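Local coordinates for protein endonuclease 2 (Arabidopsis thaliana, PDB 4CXP) that cuts RNA and single-stranded DNA, and less readily double-stranded DNA, into 5'-phosphorylated products with the help of three divalent metal ions, at residues Cys66-Asn71 with Cys205-Ala210. Numbering follows the deposited sequence.
Sequences CSYQYN and CPDIYA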
loop_
_atom_site.group_PDB
_atom_site.type_symbol
_atom_site.label_atom_id
_atom_site.label_comp_id
_atom_site.label_asym_id
_atom_site.label_seq_id
_atom_site.Cartn_x
_atom_site.Cartn_y
_atom_site.Cartn_z
ATOM N N CYS A 66 10.199 10.317 13.182
ATOM C CA CYS A 66 10.307 9.887 11.791
ATOM C C CYS A 66 10.928 8.509 11.635
ATOM O O CYS A 66 11.369 8.133 10.539
ATOM C CB CYS A 66 11.070 10.929 10.990
ATOM S SG CYS A 66 10.297 12.568 11.080
ATOM N N SER A 67 10.860 7.716 12.695
ATOM C CA SER A 67 11.495 6.418 12.715
ATOM C C SER A 67 10.495 5.283 12.869
ATOM O O SER A 67 9.421 5.429 13.459
ATOM C CB SER A 67 12.547 6.375 13.796
ATOM O OG SER A 67 11.947 6.288 15.027
ATOM N N TYR A 68 10.895 4.139 12.337
ATOM C CA TYR A 68 10.175 2.891 12.495
ATOM C C TYR A 68 11.179 1.803 12.854
ATOM O O TYR A 68 12.233 1.702 12.239
ATOM C CB TYR A 68 9.460 2.490 11.203
ATOM C CG TYR A 68 9.061 1.040 11.185
ATOM C CD1 TYR A 68 7.986 0.585 11.931
ATOM C CD2 TYR A 68 9.796 0.103 10.472
ATOM C CE1 TYR A 68 7.649 -0.760 11.968
ATOM C CE2 TYR A 68 9.460 -1.235 10.489
ATOM C CZ TYR A 68 8.384 -1.669 11.232
ATOM O OH TYR A 68 8.017 -3.004 11.237
ATOM N N GLN A 69 10.830 1.000 13.852
ATOM C CA GLN A 69 11.573 -0.206 14.193
ATOM C C GLN A 69 10.573 -1.310 14.490
ATOM O O GLN A 69 9.653 -1.114 15.283
ATOM C CB GLN A 69 12.477 0.001 15.415
ATOM C CG GLN A 69 13.533 1.073 15.231
ATOM C CD GLN A 69 14.431 1.264 16.431
ATOM O OE1 GLN A 69 15.614 1.611 16.290
ATOM N NE2 GLN A 69 13.883 1.061 17.613
ATOM N N TYR A 70 10.758 -2.472 13.869
ATOM C CA TYR A 70 9.827 -3.586 14.043
ATOM C C TYR A 70 9.616 -3.933 15.514
ATOM O O TYR A 70 8.490 -4.035 15.994
ATOM C CB TYR A 70 10.314 -4.813 13.279
ATOM C CG TYR A 70 9.373 -5.997 13.339
ATOM C CD1 TYR A 70 9.391 -6.880 14.411
ATOM C CD2 TYR A 70 8.465 -6.231 12.322
ATOM C CE1 TYR A 70 8.520 -7.956 14.468
ATOM C CE2 TYR A 70 7.600 -7.304 12.370
ATOM C CZ TYR A 70 7.624 -8.155 13.439
ATOM O OH TYR A 70 6.762 -9.236 13.480
ATOM N N ASN A 71 10.695 -4.154 16.241
ATOM C CA ASN A 71 10.504 -4.616 17.610
ATOM C C ASN A 71 9.784 -3.590 18.477
ATOM O O ASN A 71 8.981 -3.964 19.334
ATOM C CB ASN A 71 11.821 -5.082 18.238
ATOM C CG ASN A 71 12.337 -6.362 17.608
ATOM O OD1 ASN A 71 11.564 -7.215 17.165
ATOM N ND2 ASN A 71 13.652 -6.517 17.595
ATOM N N CYS A 205 10.621 -7.960 2.520
ATOM C CA CYS A 205 11.360 -6.920 3.232
ATOM C C CYS A 205 10.475 -5.753 3.718
ATOM O O CYS A 205 10.792 -4.589 3.448
ATOM C CB CYS A 205 12.444 -6.357 2.294
ATOM S SG CYS A 205 13.943 -7.366 2.182
ATOM N N PRO A 206 9.359 -6.028 4.396
ATOM C CA PRO A 206 8.442 -4.952 4.724
ATOM C C PRO A 206 9.027 -3.844 5.578
ATOM O O PRO A 206 8.536 -2.711 5.508
ATOM C CB PRO A 206 7.326 -5.674 5.481
ATOM C CG PRO A 206 7.991 -6.889 6.054
ATOM C CD PRO A 206 8.916 -7.318 4.955
ATOM N N ASP A 207 10.009 -4.135 6.424
ATOM C CA ASP A 207 10.524 -3.103 7.305
ATOM C C ASP A 207 11.206 -1.981 6.520
ATOM O O ASP A 207 11.203 -0.818 6.943
ATOM C CB ASP A 207 11.441 -3.712 8.364
ATOM C CG ASP A 207 10.700 -4.690 9.284
ATOM O OD1 ASP A 207 9.496 -4.497 9.533
ATOM O OD2 ASP A 207 11.306 -5.688 9.731
ATOM N N ILE A 208 11.789 -2.318 5.373
ATOM C CA ILE A 208 12.382 -1.326 4.483
ATOM C C ILE A 208 11.304 -0.328 4.041
ATOM O O ILE A 208 11.497 0.890 4.020
ATOM C CB ILE A 208 13.005 -2.035 3.238
ATOM C CG1 ILE A 208 14.133 -2.990 3.660
ATOM C CG2 ILE A 208 13.489 -1.020 2.209
ATOM C CD1 ILE A 208 15.268 -2.339 4.415
ATOM N N TYR A 209 10.162 -0.873 3.651
ATOM C CA TYR A 209 9.092 -0.098 3.070
ATOM C C TYR A 209 8.427 0.784 4.113
ATOM O O TYR A 209 8.087 1.941 3.857
ATOM C CB TYR A 209 8.062 -0.998 2.382
ATOM C CG TYR A 209 8.655 -2.137 1.565
ATOM C CD1 TYR A 209 9.914 -2.048 0.984
ATOM C CD2 TYR A 209 7.953 -3.305 1.383
ATOM C CE1 TYR A 209 10.475 -3.093 0.283
ATOM C CE2 TYR A 209 8.498 -4.366 0.659
ATOM C CZ TYR A 209 9.758 -4.239 0.109
ATOM O OH TYR A 209 10.313 -5.278 -0.614
ATOM N N ALA A 210 8.263 0.240 5.313
ATOM C CA ALA A 210 7.706 0.999 6.410
ATOM C C ALA A 210 8.595 2.152 6.830
ATOM O O ALA A 210 8.125 3.241 7.114
ATOM C CB ALA A 210 7.408 0.085 7.592
#
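Y68 lies over the N-terminal part of helix 206-221 and touches it in two ways, through its ring and through its hydroxyl. A210 CB lies 3.9 Å from the centroid of the Y68 ring, over one face, a CH-pi contact. A side chain this small lets the ring settle close to the helix. The ring lies there because Y68 CG is anti to the backbone N (chi1 163°), which carries the phenol along the helix turn to D207. Y68 OH then donates a hydrogen bond to D207 OD1 at 2.7 Å, reaching that oxygen from above the carboxylate plane, 42° out of it. Ring and carboxylate planes stand 44° apart, and D207 OD1 also lies 3.4 Å from Y68 CE2, at the ring edge. D207 suits this place because its short side chain offers two acceptors: OD2 is hydrogen-bonded to Y90 OH of helix 85-96, so two phenols fix the rotation of one carboxylate. Y70 adds a flank, with Y70 CD2 at its ring edge 3.4 Å from D207 OD1, and its own backbone N rests against the Y68 face opposite A210. A phenylalanine in place of Y68 could keep the contact with A210 but would lack the hydroxyl that D207 OD1 accepts from, and the carboxylate would probably be less firmly oriented. Beyond the two segments, the buried Y68 ring also packs on I60 and I214, while the C66-C218 disulfide ties the loop covalently to the same helix. The arrangement is that of a loop leading into the short helix 70-73, fastened to the N-terminal part of helix 206-221 in the largely helical S1/P1 nuclease fold, and residues 67-71 belong to a segment assigned, by similarity, to substrate binding.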